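Local structure of alternansucrase (Leuconostoc mesenteroides, 6HVG) at residues T707-N712 with L730-A735; A853-V858 with D1017-A1022; F886-M891 with K906-G911; M932-K937 with N967-L972; A961-T966 with T979-D984. The protein is a glycoside hydrolase family 70 enzyme with a circularly permuted TIM-barrel core, choline-binding-type repeats and a bound calcium ion. All blocks are in the same frame, centred on the assembly; numbering follows the deposited sequence.

Interaction 1: T707-N712 with L730-A735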
# COMPACT_ATOMS: atom_id res chain seq x y z
N THR A 707 6.57 27.72 18.70
CA THR A 707 7.29 28.75 19.47
C THR A 707 8.79 28.53 19.49
O THR A 707 9.56 29.48 19.61
CB THR A 707 6.76 28.86 20.91
OG1 THR A 707 6.78 27.57 21.53
CG2 THR A 707 5.32 29.35 20.90
N GLY A 708 9.20 27.27 19.35
CA GLY A 708 10.60 26.93 19.19
C GLY A 708 11.30 27.73 18.11
O GLY A 708 12.52 27.82 18.10
N TYR A 709 10.53 28.29 17.19
CA TYR A 709 11.06 29.15 16.16
C TYR A 709 11.92 30.23 16.81
O TYR A 709 13.02 30.49 16.35
CB TYR A 709 9.92 29.78 15.37
CG TYR A 709 10.36 30.79 14.33
CD1 TYR A 709 10.91 30.37 13.13
CD2 TYR A 709 10.24 32.16 14.54
CE1 TYR A 709 11.32 31.28 12.17
CE2 TYR A 709 10.66 33.08 13.60
CZ TYR A 709 11.20 32.63 12.42
OH TYR A 709 11.63 33.54 11.47
N TYR A 710 11.41 30.81 17.89
CA TYR A 710 12.13 31.85 18.66
C TYR A 710 12.94 31.19 19.78
O TYR A 710 12.52 30.16 20.32
CB TYR A 710 11.14 32.86 19.27
CG TYR A 710 10.51 33.79 18.26
CD1 TYR A 710 11.28 34.71 17.55
CD2 TYR A 710 9.13 33.76 18.03
CE1 TYR A 710 10.70 35.57 16.60
CE2 TYR A 710 8.53 34.60 17.10
CZ TYR A 710 9.31 35.51 16.38
OH TYR A 710 8.69 36.36 15.47
N LEU A 711 14.09 31.77 20.12
CA LEU A 711 14.87 31.31 21.27
C LEU A 711 14.05 31.43 22.55
O LEU A 711 13.51 32.50 22.82
CB LEU A 711 16.17 32.11 21.41
CG LEU A 711 17.37 31.63 20.57
CD1 LEU A 711 18.55 32.59 20.67
CD2 LEU A 711 17.79 30.22 20.97
N ASN A 712 13.96 30.34 23.32
CA ASN A 712 13.23 30.31 24.61
C ASN A 712 11.73 30.66 24.48
O ASN A 712 11.10 31.22 25.40
CB ASN A 712 13.87 31.24 25.67
CG ASN A 712 15.25 30.77 26.16
OD1 ASN A 712 15.65 29.60 25.96
ND2 ASN A 712 15.97 31.69 26.79
N LEU A 730 6.85 25.46 8.35
CA LEU A 730 7.61 26.12 7.27
C LEU A 730 7.64 27.63 7.36
O LEU A 730 8.65 28.26 7.04
CB LEU A 730 7.01 25.71 5.95
CG LEU A 730 7.57 26.36 4.69
CD1 LEU A 730 9.01 25.94 4.48
CD2 LEU A 730 6.73 26.01 3.47
N VAL A 731 6.51 28.22 7.79
CA VAL A 731 6.38 29.67 7.91
C VAL A 731 5.88 30.03 9.31
O VAL A 731 4.77 29.65 9.69
CB VAL A 731 5.40 30.22 6.86
CG1 VAL A 731 5.14 31.72 7.06
CG2 VAL A 731 5.90 29.95 5.46
N ASN A 732 6.68 30.78 10.07
CA ASN A 732 6.20 31.21 11.37
C ASN A 732 5.18 32.34 11.22
O ASN A 732 5.37 33.26 10.41
CB ASN A 732 7.32 31.66 12.31
CG ASN A 732 6.89 31.61 13.78
OD1 ASN A 732 6.37 32.58 14.33
ND2 ASN A 732 7.06 30.46 14.40
N ARG A 733 4.11 32.25 12.00
CA ARG A 733 3.03 33.19 11.91
C ARG A 733 2.66 33.81 13.26
O ARG A 733 1.63 34.45 13.40
CB ARG A 733 1.83 32.48 11.31
CG ARG A 733 2.02 32.14 9.84
CD ARG A 733 0.80 31.47 9.25
NE ARG A 733 0.98 31.19 7.84
CZ ARG A 733 1.51 30.06 7.34
NH1 ARG A 733 1.92 29.08 8.12
NH2 ARG A 733 1.63 29.93 6.03
N ILE A 734 3.55 33.67 14.25
CA ILE A 734 3.32 34.26 15.57
C ILE A 734 3.31 35.77 15.46
O ILE A 734 2.40 36.41 15.98
CB ILE A 734 4.40 33.82 16.57
CG1 ILE A 734 4.23 32.33 16.91
CG2 ILE A 734 4.36 34.68 17.83
CD1 ILE A 734 5.37 31.71 17.69
N ALA A 735 4.31 36.32 14.78
CA ALA A 735 4.34 37.75 14.46
C ALA A 735 5.02 37.96 13.12
O ALA A 735 6.16 38.39 13.05
CB ALA A 735 5.06 38.53 15.55
O HOH W 1 6.76 35.19 13.63
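An Asx turn at Asn732 packs against Tyr709 and Tyr710 in the long connection between helix 681-692 and strand 735-736. Asn732 OD1 closes the turn by accepting from Ile734 N at 3.0 Å, with the donor above the carbonyl plane. The turn leads into strand 735-736, and Ile734 is also backbone-bonded to Met864 of strand 862-866. Tyr709 comes from a short 3-10 turn. With CG anti to the backbone N (chi1 176°), the Tyr709 ring lies against Asn732. Asn732 CB sits over the centre of this ring, 3.6 Å from the centroid, in a CH-pi contact. The amide of Asn732 covers the same ring toward CG and CD2. Ring and amide planes are 18° apart, so the two flat groups are stacked. Tyr710 meets Asn732 differently, with the planes 73° apart. At the edge of its ring, Tyr710 CE2 touches Ile734 CB at 4.2 Å. Thr707 CG2 and Ile734 CD1 add a further apolar contact. The polar end of Tyr710 is joined to the turn by one water. It lies 2.9 Å from Tyr710 OH, donates to Asn732 OD1 at 2.7 Å and accepts from Ala735 N at 2.9 Å.

Interaction 2: A853-V858 with D1017-A1022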
# COMPACT_ATOMS: atom_id res chain seq x y z
N ALA A 853 -14.73 36.64 1.71
CA ALA A 853 -14.15 37.50 2.74
C ALA A 853 -12.65 37.65 2.52
O ALA A 853 -12.07 38.71 2.83
CB ALA A 853 -14.42 36.92 4.12
N ARG A 854 -12.01 36.61 2.00
CA ARG A 854 -10.57 36.64 1.75
C ARG A 854 -10.24 37.70 0.71
O ARG A 854 -9.24 38.40 0.83
CB ARG A 854 -10.06 35.27 1.33
CG ARG A 854 -8.54 35.14 1.28
CD ARG A 854 -8.09 33.73 0.85
NE ARG A 854 -6.64 33.56 0.99
CZ ARG A 854 -5.73 33.85 0.05
NH1 ARG A 854 -6.09 34.29 -1.16
NH2 ARG A 854 -4.45 33.68 0.30
N ILE A 855 -11.08 37.82 -0.32
CA ILE A 855 -10.89 38.84 -1.34
C ILE A 855 -11.00 40.26 -0.74
O ILE A 855 -10.22 41.14 -1.08
CB ILE A 855 -11.95 38.67 -2.45
CG1 ILE A 855 -11.78 37.32 -3.16
CG2 ILE A 855 -11.90 39.86 -3.42
CD1 ILE A 855 -12.90 36.95 -4.11
N LYS A 856 -12.01 40.48 0.11
CA LYS A 856 -12.31 41.79 0.70
C LYS A 856 -11.34 42.23 1.79
O LYS A 856 -10.97 43.41 1.86
CB LYS A 856 -13.71 41.77 1.33
CG LYS A 856 -14.87 42.04 0.39
CD LYS A 856 -16.20 41.96 1.13
CE LYS A 856 -17.21 42.97 0.62
NZ LYS A 856 -17.56 42.76 -0.81
N TYR A 857 -10.98 41.31 2.68
CA TYR A 857 -10.31 41.71 3.91
C TYR A 857 -8.89 41.20 4.13
O TYR A 857 -8.13 41.80 4.89
CB TYR A 857 -11.15 41.29 5.12
CG TYR A 857 -12.61 41.67 5.05
CD1 TYR A 857 -13.04 42.93 5.46
CD2 TYR A 857 -13.55 40.77 4.61
CE1 TYR A 857 -14.38 43.26 5.44
CE2 TYR A 857 -14.88 41.10 4.56
CZ TYR A 857 -15.31 42.35 4.99
OH TYR A 857 -16.63 42.69 4.93
N VAL A 858 -8.50 40.09 3.50
CA VAL A 858 -7.25 39.43 3.86
C VAL A 858 -6.02 40.07 3.21
O VAL A 858 -5.73 39.85 2.05
CB VAL A 858 -7.32 37.93 3.58
CG1 VAL A 858 -5.98 37.26 3.83
CG2 VAL A 858 -8.39 37.31 4.46
N ASP A 1017 -11.48 45.10 -2.74
CA ASP A 1017 -10.55 44.05 -3.11
C ASP A 1017 -9.24 44.35 -2.40
O ASP A 1017 -8.63 45.37 -2.65
CB ASP A 1017 -10.36 44.03 -4.63
CG ASP A 1017 -9.64 42.79 -5.11
OD1 ASP A 1017 -8.93 42.12 -4.30
OD2 ASP A 1017 -9.77 42.44 -6.31
N ALA A 1018 -8.82 43.46 -1.50
CA ALA A 1018 -7.59 43.66 -0.70
C ALA A 1018 -6.34 43.03 -1.30
O ALA A 1018 -5.26 43.10 -0.73
CB ALA A 1018 -7.81 43.09 0.69
N ARG A 1019 -6.50 42.39 -2.45
CA ARG A 1019 -5.44 41.64 -3.12
C ARG A 1019 -4.38 42.55 -3.74
O ARG A 1019 -4.66 43.69 -4.07
CB ARG A 1019 -6.08 40.74 -4.20
CG ARG A 1019 -6.98 39.67 -3.58
CD ARG A 1019 -7.60 38.74 -4.61
NE ARG A 1019 -8.58 39.44 -5.43
CZ ARG A 1019 -9.25 38.89 -6.43
NH1 ARG A 1019 -9.08 37.62 -6.78
NH2 ARG A 1019 -10.11 39.64 -7.09
N THR A 1020 -3.18 42.02 -3.89
CA THR A 1020 -2.09 42.74 -4.52
C THR A 1020 -1.84 42.19 -5.95
O THR A 1020 -1.66 40.99 -6.14
CB THR A 1020 -0.83 42.63 -3.65
OG1 THR A 1020 -1.12 43.11 -2.33
CG2 THR A 1020 0.31 43.44 -4.23
N VAL A 1021 -1.86 43.06 -6.95
CA VAL A 1021 -1.49 42.67 -8.30
C VAL A 1021 0.03 42.44 -8.36
O VAL A 1021 0.81 43.11 -7.69
CB VAL A 1021 -1.95 43.72 -9.32
CG1 VAL A 1021 -1.40 43.45 -10.72
CG2 VAL A 1021 -3.48 43.75 -9.37
N ALA A 1022 0.44 41.46 -9.15
CA ALA A 1022 1.85 41.13 -9.29
C ALA A 1022 2.55 42.13 -10.20
O ALA A 1022 2.01 42.52 -11.24
CB ALA A 1022 2.00 39.73 -9.86
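Helix 844-857, near its C-terminal part, meets an irregular piece of chain at Ile855 and Ala1018. Ala1018 N donates to Ile855 O at 2.7 Å. The N-H points almost straight at the oxygen (178°) and approaches nearly along the C=O axis. The backbones are closest at Lys856 and Asp1017, whose CA atoms are 4.8 Å apart. Ala1018 CB points at the helix and rests on Lys856 O at 3.4 Å. That carbonyl also accepts from Gln1016 NE2.

The contact joins the catalytic barrel to the end of an excursion. Helix 844-857 follows barrel strand 821-825, and the chain then runs through an antiparallel beta domain before it returns to barrel strand 1045-1047. The segment 1017-1022 lies on that return path.

Asp1017 and Arg1019 brace the start of the segment. Asp1017 OD1 accepts from Arg1019 N at 3.1 Å, which makes an Asx turn. A bend at chi3 (-69°) turns Arg1019 NE back toward Asp1017, and the guanidinium grips the carboxylate side-on. NE binds OD1 at 2.9 Å, and NH2 forms a salt bridge with OD2 at 2.9 Å. Asp1017 OD1 therefore has two donors, NE on its syn side and the backbone N on its anti side. The Ile855 side chain runs alongside that of Arg1019. Ile855 CG2 covers one face of the guanidinium, 3.9 Å from Arg1019 NE, and also touches Asp1017 OD1 at 3.8 Å.

Interaction 3: F886-M891 with K906-G911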
# COMPACT_ATOMS: atom_id res chain seq x y z
N PHE A 886 -4.02 42.41 9.57
CA PHE A 886 -4.21 43.84 9.84
C PHE A 886 -4.79 44.76 8.73
O PHE A 886 -5.45 45.74 9.06
CB PHE A 886 -2.89 44.44 10.31
CG PHE A 886 -2.31 43.76 11.50
CD1 PHE A 886 -2.96 43.78 12.72
CD2 PHE A 886 -1.10 43.08 11.39
CE1 PHE A 886 -2.42 43.15 13.83
CE2 PHE A 886 -0.56 42.45 12.50
CZ PHE A 886 -1.22 42.48 13.73
N GLY A 887 -4.52 44.50 7.45
CA GLY A 887 -4.94 45.39 6.36
C GLY A 887 -3.79 45.57 5.41
O GLY A 887 -2.75 45.02 5.65
N LYS A 888 -3.93 46.36 4.35
CA LYS A 888 -2.98 46.30 3.24
C LYS A 888 -1.54 46.65 3.54
O LYS A 888 -0.62 45.85 3.23
CB LYS A 888 -3.42 47.11 2.04
CG LYS A 888 -2.85 46.53 0.75
CD LYS A 888 -3.15 47.39 -0.46
CE LYS A 888 -3.10 46.60 -1.78
NZ LYS A 888 -4.32 45.78 -2.03
N GLY A 889 -1.28 47.78 4.14
CA GLY A 889 0.13 48.10 4.43
C GLY A 889 0.50 47.97 5.89
O GLY A 889 1.54 48.46 6.32
N ILE A 890 -0.36 47.33 6.69
CA ILE A 890 -0.16 47.21 8.14
C ILE A 890 0.47 45.87 8.47
O ILE A 890 -0.14 44.83 8.27
CB ILE A 890 -1.49 47.33 8.92
CG1 ILE A 890 -2.31 48.56 8.47
CG2 ILE A 890 -1.23 47.43 10.41
CD1 ILE A 890 -1.61 49.90 8.64
N MET A 891 1.68 45.91 8.99
CA MET A 891 2.48 44.71 9.16
C MET A 891 2.61 44.23 10.60
O MET A 891 3.02 43.10 10.81
CB MET A 891 3.87 44.94 8.56
CG MET A 891 3.83 45.52 7.15
SD MET A 891 2.74 44.54 6.08
CE MET A 891 3.29 45.12 4.47
N LYS A 906 -7.99 50.48 6.58
CA LYS A 906 -8.95 50.72 7.67
C LYS A 906 -10.14 49.76 7.65
O LYS A 906 -10.59 49.31 8.72
CB LYS A 906 -9.42 52.19 7.71
CG LYS A 906 -8.78 53.02 8.83
CD LYS A 906 -9.48 52.78 10.17
CE LYS A 906 -9.13 53.78 11.27
NZ LYS A 906 -7.79 53.55 11.90
N ASN A 907 -10.65 49.43 6.46
CA ASN A 907 -11.78 48.51 6.35
C ASN A 907 -11.39 47.09 5.98
O ASN A 907 -12.25 46.28 5.64
CB ASN A 907 -12.80 49.10 5.39
CG ASN A 907 -13.30 50.46 5.85
OD1 ASN A 907 -13.05 51.48 5.21
ND2 ASN A 907 -13.98 50.48 7.00
N GLN A 908 -10.11 46.79 6.09
CA GLN A 908 -9.57 45.47 5.77
C GLN A 908 -9.12 44.80 7.09
O GLN A 908 -9.32 45.37 8.17
CB GLN A 908 -8.40 45.60 4.79
CG GLN A 908 -8.81 46.03 3.41
CD GLN A 908 -7.65 46.22 2.46
OE1 GLN A 908 -6.50 46.04 2.81
NE2 GLN A 908 -7.98 46.55 1.22
N GLY A 909 -8.52 43.62 6.99
CA GLY A 909 -8.12 42.85 8.14
C GLY A 909 -9.22 41.91 8.60
O GLY A 909 -10.38 42.10 8.25
N ILE A 910 -8.86 40.90 9.38
CA ILE A 910 -9.79 39.87 9.81
C ILE A 910 -9.33 39.26 11.14
O ILE A 910 -8.14 39.29 11.44
CB ILE A 910 -9.93 38.79 8.72
CG1 ILE A 910 -11.08 37.83 9.01
CG2 ILE A 910 -8.65 37.99 8.58
CD1 ILE A 910 -11.50 36.98 7.82
N GLY A 911 -10.27 38.75 11.92
CA GLY A 911 -9.97 38.12 13.20
C GLY A 911 -10.55 36.72 13.25
O GLY A 911 -11.74 36.53 12.98
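Gln908 reaches Lys888 with CG anti to its own carbonyl carbon (chi1 -70°) and CD anti to CA (chi2 178°). The extended chain carries the amide across to the other segment. Gln908 OE1 ends 3.0 Å from Lys888 N and 3.4 Å from Lys888 CB.

The contact lies where two neighbouring antiparallel strands, 881-885 and 910-915, open into the long loop that connects them. Just inside the sheet, Ile910 is still backbone-bonded to Arg885. Beyond it the two chains run close. The nearest CA atoms are those of Phe886 and Gly909, 4.4 Å apart. Gly887 and Gly909 both have backbone angles at which a CB would be pressed against the preceding carbonyl oxygen. Without side chains here the backbones can meet directly, with Gly887 N 4.0 Å from Gly909 CA. Gln908 CB rests on Gly887 CA at 3.8 Å.

Gly887 is backbone-bonded to Ser859 and Gly909 to Tyr857, which ties both segments to the C-terminal part of helix 844-857 and the chain just after it. Phe886 O accepts from His936 NE2. Lys888 runs on past the glutamine, and a bend at its last torsion (chi4 79°) turns NZ to the backbone carbonyl oxygen of Arg1019.

Interaction 4: M932-K937 with N967-L972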
# COMPACT_ATOMS: atom_id res chain seq x y z
N MET A 932 -6.69 43.15 17.20
CA MET A 932 -6.91 43.62 15.84
C MET A 932 -5.91 44.70 15.42
O MET A 932 -5.81 45.00 14.24
CB MET A 932 -8.31 44.21 15.71
CG MET A 932 -9.44 43.20 15.86
SD MET A 932 -9.51 42.04 14.49
CE MET A 932 -8.83 40.63 15.26
N GLY A 933 -5.25 45.32 16.39
CA GLY A 933 -4.12 46.19 16.13
C GLY A 933 -4.39 47.66 16.33
O GLY A 933 -5.51 48.12 16.23
N LYS A 934 -3.33 48.41 16.57
CA LYS A 934 -3.38 49.85 16.83
C LYS A 934 -3.69 50.69 15.58
O LYS A 934 -3.86 51.90 15.66
CB LYS A 934 -2.05 50.29 17.48
CG LYS A 934 -1.77 49.52 18.77
CD LYS A 934 -1.24 50.36 19.93
CE LYS A 934 -1.65 49.81 21.29
NZ LYS A 934 -1.02 48.49 21.56
N ALA A 935 -3.75 50.04 14.42
CA ALA A 935 -4.33 50.63 13.22
C ALA A 935 -5.86 50.57 13.22
O ALA A 935 -6.48 51.13 12.34
CB ALA A 935 -3.77 49.96 11.98
N HIS A 936 -6.46 49.90 14.20
CA HIS A 936 -7.92 49.79 14.29
C HIS A 936 -8.46 50.15 15.66
O HIS A 936 -9.27 49.40 16.22
CB HIS A 936 -8.34 48.37 13.93
CG HIS A 936 -7.98 47.98 12.54
ND1 HIS A 936 -8.86 48.11 11.49
CD2 HIS A 936 -6.83 47.49 12.02
CE1 HIS A 936 -8.27 47.70 10.38
NE2 HIS A 936 -7.05 47.32 10.68
N LYS A 937 -8.04 51.30 16.19
CA LYS A 937 -8.53 51.77 17.48
C LYS A 937 -9.98 52.18 17.34
O LYS A 937 -10.37 52.80 16.34
CB LYS A 937 -7.72 52.95 18.02
CG LYS A 937 -6.22 52.74 18.07
CD LYS A 937 -5.49 53.93 18.66
CE LYS A 937 -4.00 53.63 18.82
NZ LYS A 937 -3.18 54.86 18.97
N ASN A 967 -11.54 48.54 21.52
CA ASN A 967 -11.18 49.60 22.46
C ASN A 967 -10.11 50.57 21.93
O ASN A 967 -9.82 50.59 20.73
CB ASN A 967 -10.73 48.97 23.78
CG ASN A 967 -9.40 48.27 23.66
OD1 ASN A 967 -8.59 48.57 22.79
ND2 ASN A 967 -9.17 47.32 24.56
N ASP A 968 -9.55 51.39 22.82
CA ASP A 968 -8.53 52.37 22.45
C ASP A 968 -7.28 51.69 21.90
O ASP A 968 -6.72 52.14 20.90
CB ASP A 968 -8.14 53.24 23.66
CG ASP A 968 -7.92 54.69 23.29
OD1 ASP A 968 -7.41 54.98 22.19
OD2 ASP A 968 -8.27 55.56 24.13
N ASN A 969 -6.86 50.59 22.51
CA ASN A 969 -5.72 49.86 22.01
C ASN A 969 -6.01 48.98 20.82
O ASN A 969 -5.09 48.44 20.26
CB ASN A 969 -5.09 49.02 23.12
CG ASN A 969 -4.49 49.89 24.19
OD1 ASN A 969 -3.85 50.91 23.91
ND2 ASN A 969 -4.70 49.51 25.43
N GLY A 970 -7.27 48.78 20.46
CA GLY A 970 -7.61 48.02 19.27
C GLY A 970 -7.94 46.56 19.54
O GLY A 970 -7.88 45.74 18.65
N ASP A 971 -8.28 46.23 20.78
CA ASP A 971 -8.62 44.85 21.12
C ASP A 971 -10.13 44.64 21.18
O ASP A 971 -10.87 45.45 21.74
CB ASP A 971 -7.96 44.44 22.46
CG ASP A 971 -6.50 44.80 22.52
OD1 ASP A 971 -5.88 44.96 21.45
OD2 ASP A 971 -5.95 44.93 23.64
N LEU A 972 -10.57 43.52 20.61
CA LEU A 972 -11.95 43.06 20.76
C LEU A 972 -11.97 42.14 21.96
O LEU A 972 -11.34 41.08 21.91
CB LEU A 972 -12.40 42.25 19.56
CG LEU A 972 -12.72 42.98 18.26
CD1 LEU A 972 -13.16 41.94 17.24
CD2 LEU A 972 -13.80 44.02 18.47
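Met932 and Gly970 meet where a two-stranded antiparallel sheet, 927-931 with 971-975, gives way to turns. A type I beta turn, Gly933 to His936, follows the first strand, and a tight turn at 967-970 leads into the second.

Backbone meets backbone along much of the contact, but hydrogen bonding is slight. Met932 N donates to Gly970 O at 3.2 Å, but the bond is bent and weak. Gly970 packs against the beta turn, with its CA 3.7 Å from His936 O and 4.3 Å from Lys937 CA. Within the beta turn, His936 N binds Gly933 O.

Side-chain hydrogen bonds shape the second turn from inside. Asn967 OD1 accepts from Asp971 N at 3.1 Å in a nearly straight bond (171°), the donor standing above the carbonyl plane. Gly970 N reaches the same oxygen weakly.

In the apolar packing, Met932 CG lies 4.1 Å from Leu972 CG, and the two side chains cross obliquely. Tyr941 of strand 940-947 touches both residues.

At the surface two lysines lie over the turn with their carbon chains. In Lys937, CG anti to the carbonyl carbon (chi1 -53°) lies over Asp968 O, and CB and CD flank it there. Its NZ stays 5.3 Å from Asp968 OD1, so the opposite charges are near but not in contact. Lys934 has a long, weak ion pair with Asp894. It runs alongside Asn969, and its CE approaches Asn969 OD1 at 3.6 Å.

Interaction 5: A961-T966 with T979-D984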
# COMPACT_ATOMS: atom_id res chain seq x y z
N ALA A 961 -25.50 41.07 10.80
CA ALA A 961 -24.59 40.51 11.81
C ALA A 961 -24.47 41.34 13.08
O ALA A 961 -24.63 42.56 13.04
CB ALA A 961 -23.20 40.32 11.21
N PRO A 962 -24.15 40.68 14.20
CA PRO A 962 -23.85 41.36 15.44
C PRO A 962 -22.56 42.11 15.34
O PRO A 962 -21.61 41.61 14.77
CB PRO A 962 -23.67 40.24 16.46
CG PRO A 962 -23.66 38.98 15.72
CD PRO A 962 -24.16 39.22 14.35
N THR A 963 -22.53 43.32 15.88
CA THR A 963 -21.34 44.15 15.88
C THR A 963 -20.72 44.10 17.24
O THR A 963 -21.36 43.78 18.21
CB THR A 963 -21.66 45.62 15.56
OG1 THR A 963 -22.53 46.13 16.55
CG2 THR A 963 -22.33 45.75 14.18
N LEU A 964 -19.45 44.43 17.29
CA LEU A 964 -18.73 44.58 18.52
C LEU A 964 -17.66 45.61 18.21
O LEU A 964 -17.08 45.61 17.11
CB LEU A 964 -18.13 43.25 18.94
CG LEU A 964 -17.30 43.30 20.23
CD1 LEU A 964 -17.95 44.09 21.36
CD2 LEU A 964 -17.00 41.88 20.70
N ARG A 965 -17.41 46.52 19.15
CA ARG A 965 -16.47 47.61 18.93
C ARG A 965 -15.17 47.38 19.69
O ARG A 965 -15.19 46.96 20.85
CB ARG A 965 -17.07 48.94 19.34
CG ARG A 965 -16.24 50.13 18.87
CD ARG A 965 -16.91 51.45 19.26
NE ARG A 965 -18.02 51.74 18.35
CZ ARG A 965 -17.89 52.25 17.12
NH1 ARG A 965 -16.70 52.58 16.62
NH2 ARG A 965 -18.98 52.44 16.36
N THR A 966 -14.05 47.68 19.04
CA THR A 966 -12.72 47.55 19.63
C THR A 966 -12.44 48.73 20.56
O THR A 966 -13.03 49.80 20.39
CB THR A 966 -11.62 47.51 18.55
OG1 THR A 966 -11.67 48.69 17.77
CG2 THR A 966 -11.82 46.36 17.60
N THR A 979 -23.19 40.16 25.21
CA THR A 979 -24.38 40.81 24.70
C THR A 979 -23.95 41.75 23.56
O THR A 979 -23.39 42.82 23.79
CB THR A 979 -25.15 41.53 25.83
OG1 THR A 979 -24.42 42.67 26.28
CG2 THR A 979 -25.40 40.60 27.04
N PHE A 980 -24.19 41.31 22.32
CA PHE A 980 -23.78 42.06 21.13
C PHE A 980 -24.98 42.81 20.61
O PHE A 980 -26.12 42.33 20.75
CB PHE A 980 -23.32 41.14 20.01
CG PHE A 980 -22.15 40.27 20.36
CD1 PHE A 980 -21.00 40.82 20.91
CD2 PHE A 980 -22.18 38.91 20.10
CE1 PHE A 980 -19.92 40.02 21.21
CE2 PHE A 980 -21.11 38.11 20.39
CZ PHE A 980 -19.98 38.66 20.95
N VAL A 981 -24.73 43.94 19.98
CA VAL A 981 -25.82 44.67 19.37
C VAL A 981 -25.62 44.70 17.86
O VAL A 981 -24.53 44.96 17.39
CB VAL A 981 -26.02 46.10 19.97
CG1 VAL A 981 -25.92 46.07 21.49
CG2 VAL A 981 -25.02 47.11 19.40
N LYS A 982 -26.68 44.42 17.11
CA LYS A 982 -26.70 44.67 15.68
C LYS A 982 -26.62 46.16 15.40
O LYS A 982 -27.03 46.97 16.22
CB LYS A 982 -28.00 44.14 15.10
CG LYS A 982 -28.15 42.63 15.07
CD LYS A 982 -29.22 42.21 14.06
CE LYS A 982 -29.41 40.70 14.00
NZ LYS A 982 -30.23 40.33 12.82
N GLN A 983 -26.09 46.53 14.25
CA GLN A 983 -25.88 47.95 13.96
C GLN A 983 -27.18 48.75 13.96
O GLN A 983 -27.23 49.87 14.48
CB GLN A 983 -25.08 48.15 12.66
CG GLN A 983 -25.70 47.61 11.38
CD GLN A 983 -24.79 47.83 10.17
OE1 GLN A 983 -23.61 48.13 10.32
NE2 GLN A 983 -25.33 47.66 8.97
N ASP A 984 -28.24 48.17 13.42
CA ASP A 984 -29.56 48.78 13.60
C ASP A 984 -30.59 47.89 14.28
O ASP A 984 -31.20 48.33 15.26
CB ASP A 984 -30.09 49.35 12.27
CG ASP A 984 -29.98 50.87 12.20
OD1 ASP A 984 -29.98 51.52 13.27
OD2 ASP A 984 -29.94 51.44 11.07
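Thr963 holds Val981 O through its backbone N, in a hydrogen bond of 3.0 Å (158°) with the donor above the carbonyl plane. Its hydroxyl OG1 is a second donor to the same oxygen, but the modelled 2.5 Å is too short to be trusted at this resolution. With chi1 at 61°, OG1 stands between the backbone N and the carbonyl carbon, on the side of Val981. The same torsion leaves CG2 beside the backbone N. There it meets Gln983 CB at 4.0 Å, the two side chains crossing at about a right angle.

The strands pair loosely. The axes of the short segments 962-965 and 979-982 are 112° apart, far from a straight antiparallel run. Pro962 and Lys982 come closest, with CA atoms 4.4 Å apart.

Phe980 supplies the apolar packing. Its CB touches Pro962 CB at 3.7 Å. Phe980 CE1, one side of the ring, meets Leu964 CD2 at 3.5 Å.

The pair belongs to the large antiparallel sheet of the beta domain. Strand 962-965 is bonded on to strand 940-947, and strand 977-982 to strand 987-991. Phe980 also packs edge-to-face with Trp1007 of strand 1003-1009, while Leu964 and Phe980 both touch Phe974 of strand 971-975.

Interactions 2 to 5 follow one another across the antiparallel beta domain, outward from the barrel. Interaction 1 touches none of the others, but its second segment leads into the same large sheet reached by interactions 3 and 5. Interaction 3 is the buried one, mostly glycine backbone and one glutamine; the others are partly buried. It touches interaction 2 through Tyr857 and Gly909, and also interaction 4. Interactions 4 and 5 meet at Thr966 and Leu972. Interaction 2 has a helix carbonyl bond beside an ion pair internal to 1017-1022, interaction 4 lysine chains over a turn, interaction 5 strand bonding, and interaction 1 an amide stacked on a tyrosine ring and a bridging water.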